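Local coordinates for N-alpha-acetyltransferase (Sulfolobus solfataricus P2, PDB 4R3L), which transfers the acetyl group of acetyl-CoA to the free alpha-amino group of protein N-termini, acting on serine, alanine and methionine ends with a preference for serine, at residues P68-I77 and M115-Y125; Y139-L150 and D159-L167. All coordinates share one frame; numbering follows the deposited sequence.

Contact 1: residues P68-I77 and M115-Y125; sequences PRIEWGFSNI and MKNDYNAEEIY
Glu123 and Tyr125 both set CG between the backbone N and the carbonyl carbon (chi1 64° and 75°), and these torsions swing a carboxylate and a phenol from strand 123-125 toward Glu71 and the loop Ser75-Ile77. In this GNAT fold, strands 61-72 and 123-129 flank strand 83-94, and helix 103-119 makes the beta-alpha-beta crossover from strand 83-94 to strand 123-129, so the contact spans the central strand. Tyrosine suits its place because its long ring carries a hydroxyl to Glu71: Tyr125 OH donates to the syn lone pair of Glu71 OE1 at 2.6 Å, OE1 coming to the ring edge near its plane. Glu71 OE2 bonds to His88, a residue of the zinc-binding site whose ring also stacks on Tyr125, and weakly to Arg69 NH1 in a salt bridge. One corner of the Asn76 amide stands over the centre of one face of the Tyr125 ring, the planes 69° apart. Glu123 is buried, and Asn76 N bonds to the syn side of its OE2 at 3.1 Å. Ser75 OG adds only a weak bond to Glu123 OE2 at 3.5 Å; it chiefly accepts from Ile77 N, in an ST turn, and from Lys78 N. Ser75 is known to modulate loop conformations and to contribute to thermostability. Beyond this polar end the helix supplies apolar cover. The slender thioether of Met115 runs extended until CE reaches Pro68 CB at 3.8 Å, while CG touches Ile70 CD1. Ile70 crosses the Tyr119 ring at about a right angle, its CG1 over one face, 3.8 Å from the ring centroid.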
loop_
_atom_site.group_PDB
_atom_site.type_symbol
_atom_site.label_atom_id
_atom_site.label_comp_id
_atom_site.label_asym_id
_atom_site.label_seq_id
_atom_site.Cartn_x
_atom_site.Cartn_y
_atom_site.Cartn_z
ATOM N N PRO A 68 -2.045 0.152 -5.141
ATOM C CA PRO A 68 -3.223 -0.530 -4.623
ATOM C C PRO A 68 -3.674 -1.691 -5.503
ATOM O O PRO A 68 -3.250 -1.800 -6.660
ATOM C CB PRO A 68 -4.276 0.581 -4.653
ATOM C CG PRO A 68 -3.971 1.246 -5.978
ATOM C CD PRO A 68 -2.435 1.205 -6.104
ATOM N N ARG A 69 -4.547 -2.522 -4.947
ATOM C CA ARG A 69 -5.282 -3.519 -5.717
ATOM C C ARG A 69 -6.712 -3.497 -5.201
ATOM O O ARG A 69 -6.927 -3.432 -3.994
ATOM C CB ARG A 69 -4.662 -4.909 -5.561
ATOM C CG ARG A 69 -5.352 -5.997 -6.359
ATOM C CD ARG A 69 -4.986 -7.347 -5.770
ATOM N NE ARG A 69 -5.054 -8.417 -6.748
ATOM C CZ ARG A 69 -4.966 -9.703 -6.429
ATOM N NH1 ARG A 69 -4.830 -10.054 -5.153
ATOM N NH2 ARG A 69 -5.021 -10.630 -7.376
ATOM N N ILE A 70 -7.689 -3.533 -6.098
ATOM C CA ILE A 70 -9.085 -3.501 -5.685
ATOM C C ILE A 70 -9.691 -4.899 -5.849
ATOM O O ILE A 70 -9.509 -5.534 -6.895
ATOM C CB ILE A 70 -9.900 -2.483 -6.491
ATOM C CG1 ILE A 70 -9.312 -1.072 -6.328
ATOM C CG2 ILE A 70 -11.357 -2.529 -6.046
ATOM C CD1 ILE A 70 -9.325 -0.592 -4.876
ATOM N N GLU A 71 -10.386 -5.381 -4.821
ATOM C CA GLU A 71 -10.851 -6.776 -4.806
ATOM C C GLU A 71 -12.318 -6.911 -4.390
ATOM O O GLU A 71 -12.877 -6.008 -3.793
ATOM C CB GLU A 71 -9.976 -7.599 -3.859
ATOM C CG GLU A 71 -8.482 -7.429 -4.104
ATOM C CD GLU A 71 -7.626 -8.001 -2.986
ATOM O OE1 GLU A 71 -8.132 -8.163 -1.858
ATOM O OE2 GLU A 71 -6.446 -8.286 -3.250
ATOM N N TRP A 72 -12.942 -8.035 -4.723
ATOM C CA TRP A 72 -14.277 -8.339 -4.199
ATOM C C TRP A 72 -14.215 -9.736 -3.618
ATOM O O TRP A 72 -13.745 -10.664 -4.273
ATOM C CB TRP A 72 -15.361 -8.235 -5.284
ATOM C CG TRP A 72 -16.725 -8.606 -4.770
ATOM C CD1 TRP A 72 -17.513 -7.880 -3.912
ATOM C CD2 TRP A 72 -17.447 -9.802 -5.068
ATOM N NE1 TRP A 72 -18.685 -8.564 -3.659
ATOM C CE2 TRP A 72 -18.669 -9.734 -4.353
ATOM C CE3 TRP A 72 -17.182 -10.920 -5.856
ATOM C CZ2 TRP A 72 -19.617 -10.755 -4.421
ATOM C CZ3 TRP A 72 -18.129 -11.926 -5.923
ATOM C CH2 TRP A 72 -19.333 -11.838 -5.209
ATOM N N GLY A 73 -14.642 -9.895 -2.371
ATOM C CA GLY A 73 -14.499 -11.194 -1.750
ATOM C C GLY A 73 -14.774 -11.156 -0.269
ATOM O O GLY A 73 -15.263 -10.161 0.253
ATOM N N PHE A 74 -14.452 -12.254 0.397
ATOM C CA PHE A 74 -14.731 -12.390 1.806
ATOM C C PHE A 74 -13.965 -11.349 2.632
ATOM O O PHE A 74 -12.777 -11.105 2.421
ATOM C CB PHE A 74 -14.409 -13.809 2.273
ATOM C CG PHE A 74 -15.316 -14.855 1.673
ATOM C CD1 PHE A 74 -16.673 -14.862 1.967
ATOM C CD2 PHE A 74 -14.820 -15.803 0.802
ATOM C CE1 PHE A 74 -17.512 -15.820 1.414
ATOM C CE2 PHE A 74 -15.657 -16.769 0.248
ATOM C CZ PHE A 74 -17.006 -16.766 0.553
ATOM N N SER A 75 -14.684 -10.723 3.555
ATOM C CA SER A 75 -14.107 -9.766 4.488
ATOM C C SER A 75 -13.084 -10.444 5.391
ATOM O O SER A 75 -13.261 -11.597 5.777
ATOM C CB SER A 75 -15.214 -9.125 5.329
ATOM O OG SER A 75 -14.664 -8.374 6.395
ATOM N N ASN A 76 -11.999 -9.748 5.717
ATOM C CA ASN A 76 -11.025 -10.305 6.649
ATOM C C ASN A 76 -11.149 -9.628 7.999
ATOM O O ASN A 76 -10.305 -9.799 8.877
ATOM C CB ASN A 76 -9.602 -10.179 6.103
ATOM C CG ASN A 76 -9.312 -8.811 5.555
ATOM O OD1 ASN A 76 -9.542 -7.812 6.226
ATOM N ND2 ASN A 76 -8.806 -8.755 4.328
ATOM N N ILE A 77 -12.216 -8.854 8.151
ATOM C CA ILE A 77 -12.555 -8.246 9.426
ATOM C C ILE A 77 -13.711 -8.997 10.080
ATOM O O ILE A 77 -13.682 -9.281 11.276
ATOM C CB ILE A 77 -12.930 -6.762 9.269
ATOM C CG1 ILE A 77 -11.794 -6.005 8.572
ATOM C CG2 ILE A 77 -13.230 -6.151 10.626
ATOM C CD1 ILE A 77 -11.963 -4.482 8.545
ATOM N N MET A 115 -10.094 4.433 -2.774
ATOM C CA MET A 115 -10.673 3.105 -2.581
ATOM C C MET A 115 -12.141 3.216 -2.153
ATOM O O MET A 115 -13.014 2.518 -2.677
ATOM C CB MET A 115 -9.887 2.323 -1.535
ATOM C CG MET A 115 -8.495 1.939 -1.973
ATOM S SD MET A 115 -7.629 1.258 -0.560
ATOM C CE MET A 115 -6.089 0.736 -1.309
ATOM N N LYS A 116 -12.411 4.117 -1.217
ATOM C CA LYS A 116 -13.778 4.322 -0.756
ATOM C C LYS A 116 -14.675 4.955 -1.821
ATOM O O LYS A 116 -15.763 4.456 -2.090
ATOM C CB LYS A 116 -13.801 5.192 0.503
ATOM C CG LYS A 116 -15.181 5.266 1.150
ATOM C CD LYS A 116 -15.191 6.154 2.389
ATOM C CE LYS A 116 -14.747 7.565 2.048
ATOM N NZ LYS A 116 -15.497 8.136 0.884
ATOM N N ASN A 117 -14.222 6.051 -2.423
ATOM C CA ASN A 117 -15.097 6.870 -3.261
ATOM C C ASN A 117 -15.161 6.427 -4.710
ATOM O O ASN A 117 -16.217 6.486 -5.344
ATOM C CB ASN A 117 -14.660 8.336 -3.206
ATOM C CG ASN A 117 -14.980 8.985 -1.878
ATOM O OD1 ASN A 117 -15.801 8.481 -1.109
ATOM N ND2 ASN A 117 -14.335 10.113 -1.600
ATOM N N ASP A 118 -14.024 5.988 -5.234
ATOM C CA ASP A 118 -13.933 5.573 -6.625
ATOM C C ASP A 118 -14.313 4.107 -6.809
ATOM O O ASP A 118 -14.870 3.723 -7.840
ATOM C CB ASP A 118 -12.515 5.797 -7.154
ATOM C CG ASP A 118 -12.155 7.257 -7.269
ATOM O OD1 ASP A 118 -13.002 8.030 -7.748
ATOM O OD2 ASP A 118 -11.023 7.631 -6.884
ATOM N N TYR A 119 -14.008 3.289 -5.807
ATOM C CA TYR A 119 -14.089 1.842 -5.962
ATOM C C TYR A 119 -15.036 1.166 -4.972
ATOM O O TYR A 119 -15.130 -0.062 -4.947
ATOM C CB TYR A 119 -12.692 1.227 -5.828
ATOM C CG TYR A 119 -11.727 1.670 -6.908
ATOM C CD1 TYR A 119 -11.869 1.226 -8.220
ATOM C CD2 TYR A 119 -10.665 2.515 -6.613
ATOM C CE1 TYR A 119 -10.989 1.629 -9.209
ATOM C CE2 TYR A 119 -9.784 2.916 -7.585
ATOM C CZ TYR A 119 -9.946 2.476 -8.880
ATOM O OH TYR A 119 -9.061 2.886 -9.849
ATOM N N ASN A 120 -15.732 1.969 -4.178
ATOM C CA ASN A 120 -16.706 1.464 -3.203
ATOM C C ASN A 120 -16.173 0.398 -2.247
ATOM O O ASN A 120 -16.901 -0.513 -1.846
ATOM C CB ASN A 120 -17.929 0.921 -3.939
ATOM C CG ASN A 120 -18.713 2.015 -4.624
ATOM O OD1 ASN A 120 -18.653 3.175 -4.216
ATOM N ND2 ASN A 120 -19.459 1.655 -5.662
ATOM N N ALA A 121 -14.899 0.509 -1.887
ATOM C CA ALA A 121 -14.311 -0.383 -0.900
ATOM C C ALA A 121 -14.897 -0.159 0.494
ATOM O O ALA A 121 -15.172 0.981 0.890
ATOM C CB ALA A 121 -12.793 -0.209 -0.875
ATOM N N GLU A 122 -15.076 -1.247 1.235
ATOM C CA GLU A 122 -15.640 -1.199 2.582
ATOM C C GLU A 122 -14.539 -1.407 3.627
ATOM O O GLU A 122 -14.704 -1.091 4.811
ATOM C CB GLU A 122 -16.760 -2.253 2.708
ATOM C CG GLU A 122 -17.259 -2.566 4.118
ATOM C CD GLU A 122 -16.426 -3.636 4.818
ATOM O OE1 GLU A 122 -15.660 -4.345 4.130
ATOM O OE2 GLU A 122 -16.532 -3.756 6.059
ATOM N N GLU A 123 -13.397 -1.930 3.180
ATOM C CA GLU A 123 -12.250 -2.086 4.060
ATOM C C GLU A 123 -10.954 -1.902 3.285
ATOM O O GLU A 123 -10.934 -2.032 2.067
ATOM C CB GLU A 123 -12.265 -3.451 4.741
ATOM C CG GLU A 123 -12.132 -4.647 3.802
ATOM C CD GLU A 123 -11.497 -5.838 4.500
ATOM O OE1 GLU A 123 -10.376 -5.672 5.025
ATOM O OE2 GLU A 123 -12.111 -6.927 4.545
ATOM N N ILE A 124 -9.883 -1.568 3.996
ATOM C CA ILE A 124 -8.561 -1.512 3.391
ATOM C C ILE A 124 -7.700 -2.454 4.203
ATOM O O ILE A 124 -7.838 -2.519 5.418
ATOM C CB ILE A 124 -7.956 -0.075 3.372
ATOM C CG1 ILE A 124 -6.513 -0.103 2.869
ATOM C CG2 ILE A 124 -7.965 0.557 4.768
ATOM C CD1 ILE A 124 -5.903 1.262 2.615
ATOM N N TYR A 125 -6.844 -3.222 3.544
ATOM C CA TYR A 125 -5.921 -4.053 4.289
ATOM C C TYR A 125 -4.588 -4.210 3.578
ATOM O O TYR A 125 -4.415 -3.789 2.427
ATOM C CB TYR A 125 -6.531 -5.435 4.552
ATOM C CG TYR A 125 -6.560 -6.353 3.346
ATOM C CD1 TYR A 125 -5.638 -7.382 3.213
ATOM C CD2 TYR A 125 -7.509 -6.192 2.349
ATOM C CE1 TYR A 125 -5.665 -8.228 2.138
ATOM C CE2 TYR A 125 -7.544 -7.046 1.254
ATOM C CZ TYR A 125 -6.617 -8.056 1.157
ATOM O OH TYR A 125 -6.637 -8.900 0.076
#

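Contact 2: residues Y139-L150 and D159-L167; sequences YEKLNFKKVKVL and DAYLMARPL. With COA (coenzyme A), chain C.
Lys145 and Ala164 form an antiparallel hydrogen-bonded pair, Lys145 N reaching Ala164 O at 2.9 Å, and further along a classic beta bulge sets Val147 and Lys148 both against Leu162, whose O accepts from Val147 N at 2.8 Å and weakly from Lys148 N. Val147 CG2 packs tightly on Leu162 CD2, 3.5 Å away. On the face that carries Lys146, Tyr161 and Met163, the extended chain of Lys146 lies across Tyr161, CD over the ring centre; its NZ makes an off-centre cation-pi contact, 4.5 Å from the centroid, and a salt bridge to Glu140. The hairpin of strands 145-150 and 160-166 closes the GNAT sheet at this side, and a Schellman motif with Asn143 at positive phi leads into it from helix 133-141. Met163, flexible and unbranched, bends at chi3 (67°) so that CE meets Glu140 CG and Phe144 CB while SD sits at the edge of the Tyr139 ring, a Met-aromatic contact. Tyr139 OH lies 3.0 Å from S1P of coenzyme A. Arg165 holds CG between its backbone N and carbonyl carbon (chi1 55°), which places it over the centre of the Phe144 ring, 3.7 Å from the centroid; the chain then bends so that NH1 bonds to Leu142 O at 3.0 Å. Shortening this side chain to alanine is likely to strip Phe144 of its cover from the Arg165 chain and cost Leu142 O its guanidinium donor. Arg165 NE bonds to Pro166 O, which lies in the guanidinium plane.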
loop_
_atom_site.group_PDB
_atom_site.type_symbol
_atom_site.label_atom_id
_atom_site.label_comp_id
_atom_site.label_asym_id
_atom_site.label_seq_id
_atom_site.Cartn_x
_atom_site.Cartn_y
_atom_site.Cartn_z
ATOM N N TYR A 139 0.697 2.168 10.521
ATOM C CA TYR A 139 -0.638 1.601 10.369
ATOM C C TYR A 139 -1.471 1.641 11.658
ATOM O O TYR A 139 -2.678 1.898 11.621
ATOM C CB TYR A 139 -0.528 0.161 9.859
ATOM C CG TYR A 139 0.336 0.010 8.618
ATOM C CD1 TYR A 139 0.318 0.959 7.600
ATOM C CD2 TYR A 139 1.173 -1.081 8.469
ATOM C CE1 TYR A 139 1.111 0.804 6.464
ATOM C CE2 TYR A 139 1.964 -1.232 7.357
ATOM C CZ TYR A 139 1.937 -0.290 6.358
ATOM O OH TYR A 139 2.733 -0.473 5.241
ATOM N N GLU A 140 -0.857 1.369 12.801
ATOM C CA GLU A 140 -1.622 1.437 14.049
ATOM C C GLU A 140 -2.056 2.884 14.348
ATOM O O GLU A 140 -3.149 3.121 14.860
ATOM C CB GLU A 140 -0.819 0.850 15.215
ATOM C CG GLU A 140 -0.735 -0.679 15.181
ATOM C CD GLU A 140 0.177 -1.246 16.257
ATOM O OE1 GLU A 140 0.987 -0.476 16.816
ATOM O OE2 GLU A 140 0.082 -2.463 16.538
ATOM N N LYS A 141 -1.216 3.849 13.988
ATOM C CA LYS A 141 -1.590 5.257 14.131
ATOM C C LYS A 141 -2.800 5.614 13.271
ATOM O O LYS A 141 -3.594 6.473 13.643
ATOM C CB LYS A 141 -0.418 6.175 13.774
ATOM C CG LYS A 141 0.415 6.625 14.971
ATOM C CD LYS A 141 0.885 8.067 14.805
ATOM C CE LYS A 141 1.707 8.537 16.005
ATOM N NZ LYS A 141 0.950 8.527 17.293
ATOM N N LEU A 142 -2.934 4.950 12.123
ATOM C CA LEU A 142 -4.042 5.191 11.197
ATOM C C LEU A 142 -5.199 4.256 11.486
ATOM O O LEU A 142 -6.085 4.067 10.652
ATOM C CB LEU A 142 -3.587 5.021 9.741
ATOM C CG LEU A 142 -3.008 6.257 9.050
ATOM C CD1 LEU A 142 -1.864 6.851 9.844
ATOM C CD2 LEU A 142 -2.546 5.913 7.647
ATOM N N ASN A 143 -5.159 3.663 12.671
ATOM C CA ASN A 143 -6.208 2.789 13.181
ATOM C C ASN A 143 -6.396 1.491 12.408
ATOM O O ASN A 143 -7.480 0.933 12.408
ATOM C CB ASN A 143 -7.546 3.527 13.242
ATOM C CG ASN A 143 -7.870 4.018 14.637
ATOM O OD1 ASN A 143 -8.440 3.283 15.454
ATOM N ND2 ASN A 143 -7.499 5.259 14.924
ATOM N N PHE A 144 -5.346 1.004 11.760
ATOM C CA PHE A 144 -5.365 -0.385 11.311
ATOM C C PHE A 144 -5.248 -1.301 12.536
ATOM O O PHE A 144 -4.574 -0.955 13.511
ATOM C CB PHE A 144 -4.225 -0.669 10.340
ATOM C CG PHE A 144 -4.420 -0.084 8.980
ATOM C CD1 PHE A 144 -4.618 -0.917 7.886
ATOM C CD2 PHE A 144 -4.373 1.286 8.777
ATOM C CE1 PHE A 144 -4.778 -0.393 6.625
ATOM C CE2 PHE A 144 -4.534 1.819 7.515
ATOM C CZ PHE A 144 -4.740 0.982 6.439
ATOM N N LYS A 145 -5.917 -2.448 12.480
ATOM C CA LYS A 145 -5.806 -3.465 13.511
ATOM C C LYS A 145 -5.167 -4.741 12.961
ATOM O O LYS A 145 -5.433 -5.121 11.826
ATOM C CB LYS A 145 -7.181 -3.784 14.086
ATOM C CG LYS A 145 -7.882 -2.584 14.716
ATOM C CD LYS A 145 -6.975 -1.837 15.672
ATOM C CE LYS A 145 -7.711 -0.675 16.335
ATOM N NZ LYS A 145 -6.781 0.238 17.071
ATOM N N LYS A 146 -4.325 -5.389 13.765
ATOM C CA LYS A 146 -3.779 -6.700 13.402
ATOM C C LYS A 146 -4.894 -7.736 13.438
ATOM O O LYS A 146 -5.312 -8.140 14.518
ATOM C CB LYS A 146 -2.647 -7.111 14.355
ATOM C CG LYS A 146 -1.440 -6.180 14.385
ATOM C CD LYS A 146 -0.525 -6.504 15.573
ATOM C CE LYS A 146 0.655 -5.537 15.652
ATOM N NZ LYS A 146 1.497 -5.697 16.889
ATOM N N VAL A 147 -5.395 -8.165 12.284
ATOM C CA VAL A 147 -6.586 -9.018 12.271
ATOM C C VAL A 147 -6.290 -10.489 11.992
ATOM O O VAL A 147 -7.071 -11.355 12.383
ATOM C CB VAL A 147 -7.650 -8.531 11.245
ATOM C CG1 VAL A 147 -8.062 -7.099 11.539
ATOM C CG2 VAL A 147 -7.142 -8.643 9.839
ATOM N N LYS A 148 -5.179 -10.772 11.314
ATOM C CA LYS A 148 -4.728 -12.150 11.092
ATOM C C LYS A 148 -3.207 -12.225 11.114
ATOM O O LYS A 148 -2.517 -11.218 10.951
ATOM C CB LYS A 148 -5.247 -12.709 9.759
ATOM C CG LYS A 148 -6.765 -12.747 9.622
ATOM C CD LYS A 148 -7.239 -13.854 8.684
ATOM C CE LYS A 148 -6.842 -13.590 7.246
ATOM N NZ LYS A 148 -7.574 -14.485 6.303
ATOM N N VAL A 149 -2.674 -13.424 11.318
ATOM C CA VAL A 149 -1.235 -13.613 11.192
ATOM C C VAL A 149 -0.945 -14.620 10.098
ATOM O O VAL A 149 -1.108 -15.822 10.294
ATOM C CB VAL A 149 -0.598 -14.072 12.508
ATOM C CG1 VAL A 149 0.881 -14.380 12.302
ATOM C CG2 VAL A 149 -0.783 -13.006 13.569
ATOM N N LEU A 150 -0.535 -14.126 8.933
ATOM C CA LEU A 150 -0.235 -15.007 7.817
ATOM C C LEU A 150 1.104 -15.689 8.062
ATOM O O LEU A 150 2.169 -15.101 7.881
ATOM C CB LEU A 150 -0.233 -14.227 6.500
ATOM C CG LEU A 150 -1.507 -13.416 6.250
ATOM C CD1 LEU A 150 -1.537 -12.907 4.820
ATOM C CD2 LEU A 150 -2.757 -14.231 6.547
ATOM N N ASP A 159 6.878 -14.326 9.155
ATOM C CA ASP A 159 5.435 -14.137 9.271
ATOM C C ASP A 159 5.029 -12.702 8.905
ATOM O O ASP A 159 5.843 -11.788 9.009
ATOM C CB ASP A 159 4.953 -14.438 10.682
ATOM C CG ASP A 159 5.147 -15.886 11.078
ATOM O OD1 ASP A 159 5.091 -16.781 10.198
ATOM O OD2 ASP A 159 5.339 -16.115 12.289
ATOM N N ALA A 160 3.782 -12.540 8.462
ATOM C CA ALA A 160 3.189 -11.223 8.233
ATOM C C ALA A 160 2.006 -10.993 9.161
ATOM O O ALA A 160 1.282 -11.922 9.500
ATOM C CB ALA A 160 2.730 -11.075 6.800
ATOM N N TYR A 161 1.807 -9.745 9.562
ATOM C CA TYR A 161 0.530 -9.360 10.119
ATOM C C TYR A 161 -0.380 -8.958 8.978
ATOM O O TYR A 161 0.028 -8.171 8.135
ATOM C CB TYR A 161 0.660 -8.176 11.081
ATOM C CG TYR A 161 1.417 -8.434 12.358
ATOM C CD1 TYR A 161 0.976 -9.375 13.276
ATOM C CD2 TYR A 161 2.547 -7.688 12.674
ATOM C CE1 TYR A 161 1.665 -9.592 14.456
ATOM C CE2 TYR A 161 3.237 -7.895 13.848
ATOM C CZ TYR A 161 2.795 -8.850 14.735
ATOM O OH TYR A 161 3.497 -9.051 15.911
ATOM N N LEU A 162 -1.605 -9.466 8.955
ATOM C CA LEU A 162 -2.626 -8.879 8.096
ATOM C C LEU A 162 -3.291 -7.764 8.892
ATOM O O LEU A 162 -3.955 -8.018 9.891
ATOM C CB LEU A 162 -3.666 -9.905 7.638
ATOM C CG LEU A 162 -4.482 -9.493 6.396
ATOM C CD1 LEU A 162 -5.065 -10.712 5.700
ATOM C CD2 LEU A 162 -5.616 -8.533 6.733
ATOM N N MET A 163 -3.089 -6.527 8.463
ATOM C CA MET A 163 -3.656 -5.402 9.179
ATOM C C MET A 163 -4.772 -4.811 8.342
ATOM O O MET A 163 -4.656 -4.724 7.117
ATOM C CB MET A 163 -2.560 -4.400 9.498
ATOM C CG MET A 163 -1.514 -5.017 10.431
ATOM S SD MET A 163 -0.381 -3.816 11.088
ATOM C CE MET A 163 -1.483 -2.863 12.136
ATOM N N ALA A 164 -5.874 -4.456 8.990
ATOM C CA ALA A 164 -7.054 -4.028 8.257
ATOM C C ALA A 164 -7.833 -2.980 9.018
ATOM O O ALA A 164 -7.740 -2.876 10.243
ATOM C CB ALA A 164 -7.947 -5.201 7.948
ATOM N N ARG A 165 -8.615 -2.210 8.286
ATOM C CA ARG A 165 -9.577 -1.337 8.943
ATOM C C ARG A 165 -10.738 -1.052 8.007
ATOM O O ARG A 165 -10.572 -1.048 6.781
ATOM C CB ARG A 165 -8.913 -0.038 9.397
ATOM C CG ARG A 165 -8.198 0.716 8.305
ATOM C CD ARG A 165 -8.071 2.198 8.669
ATOM N NE ARG A 165 -9.340 2.886 8.478
ATOM C CZ ARG A 165 -9.544 4.184 8.695
ATOM N NH1 ARG A 165 -8.557 4.960 9.124
ATOM N NH2 ARG A 165 -10.741 4.702 8.477
ATOM N N PRO A 166 -11.931 -0.840 8.576
ATOM C CA PRO A 166 -13.080 -0.422 7.768
ATOM C C PRO A 166 -12.842 0.932 7.119
ATOM O O PRO A 166 -12.030 1.728 7.609
ATOM C CB PRO A 166 -14.222 -0.340 8.793
ATOM C CG PRO A 166 -13.766 -1.178 9.949
ATOM C CD PRO A 166 -12.286 -0.992 10.001
ATOM N N LEU A 167 -13.547 1.187 6.022
ATOM C CA LEU A 167 -13.503 2.477 5.355
ATOM C C LEU A 167 -14.808 3.212 5.606
ATOM O O LEU A 167 -15.876 2.635 5.417
ATOM C CB LEU A 167 -13.270 2.313 3.856
ATOM C CG LEU A 167 -11.851 1.916 3.445
ATOM C CD1 LEU A 167 -11.763 1.754 1.958
ATOM C CD2 LEU A 167 -10.870 2.978 3.932
HETATM N N1A COA C . 9.786 4.427 14.148
HETATM C C2A COA C . 8.676 4.629 14.887
HETATM N N3A COA C . 7.563 5.114 14.332
HETATM C C4A COA C . 7.525 5.418 12.998
HETATM C C5A COA C . 8.650 5.223 12.211
HETATM C C6A COA C . 9.806 4.713 12.822
HETATM N N6A COA C . 11.012 4.489 12.032
HETATM N N7A COA C . 8.323 5.611 10.917
HETATM C C8A COA C . 7.029 6.036 10.925
HETATM N N9A COA C . 6.531 5.916 12.172
HETATM C C1B COA C . 5.179 6.283 12.624
HETATM C C2B COA C . 5.244 7.486 13.481
HETATM O O2B COA C . 4.208 7.489 14.397
HETATM C C3B COA C . 5.024 8.558 12.539
HETATM O O3B COA C . 4.640 9.684 13.222
HETATM P P3B COA C . 5.714 10.768 13.587
HETATM O O7A COA C . 5.028 12.083 13.952
HETATM O O8A COA C . 6.589 10.997 12.419
HETATM O O9A COA C . 6.539 10.289 14.742
HETATM C C4B COA C . 3.939 7.996 11.716
HETATM O O4B COA C . 4.309 6.651 11.538
HETATM C C5B COA C . 3.859 8.633 10.393
HETATM O O5B COA C . 4.929 8.292 9.556
HETATM P P1A COA C . 5.188 8.881 8.113
HETATM O O1A COA C . 6.143 10.042 8.161
HETATM O O2A COA C . 3.901 9.230 7.486
HETATM O O3A COA C . 5.908 7.654 7.388
HETATM P P2A COA C . 7.102 7.746 6.362
HETATM O O4A COA C . 8.431 8.004 7.053
HETATM O O5A COA C . 6.810 8.765 5.306
HETATM O O6A COA C . 7.196 6.310 5.643
HETATM C CBP COA C . 7.414 3.880 5.691
HETATM C CCP COA C . 6.921 5.183 6.389
HETATM C CDP COA C . 7.159 2.706 6.600
HETATM C CEP COA C . 6.622 3.732 4.394
HETATM C CAP COA C . 8.887 4.092 5.427
HETATM O OAP COA C . 9.692 3.966 6.601
HETATM C C9P COA C . 9.492 3.146 4.407
HETATM O O9P COA C . 9.413 3.395 3.175
HETATM N N8P COA C . 10.202 1.948 4.803
HETATM C C7P COA C . 10.798 1.014 3.853
HETATM C C6P COA C . 9.755 0.340 2.916
HETATM C C5P COA C . 8.609 -0.310 3.688
HETATM O O5P COA C . 8.889 -1.047 4.669
HETATM N N4P COA C . 7.220 -0.051 3.303
HETATM C C3P COA C . 6.131 -0.655 4.044
HETATM C C2P COA C . 5.952 -2.165 3.951
HETATM S S1P COA C . 4.419 -2.859 4.481
#

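Contacts 1 and 2 lie about 14 Å apart, centre to centre, and are joined through neighbouring strands 123-129 and 160-166. Backbone hydrogen bonds probably run between them: Glu122 O lies 2.8 Å from Leu167 N, and Ile124 N 2.9 Å from Arg165 O. At the loop, Asn76 O packs on Val147 CG2 at 3.5 Å, which ties the bulge of contact 2 to 68-77. Their relation to the active site differs. Contact 1 borders the zinc-binding residues, the side chain of Tyr125 being about 4 Å from that of Glu127, yet about 11 Å from coenzyme A. Contact 2 enters the cofactor pocket itself, and its Ala160 side chain also lies about 3 Å from that of substrate-binding Tyr154.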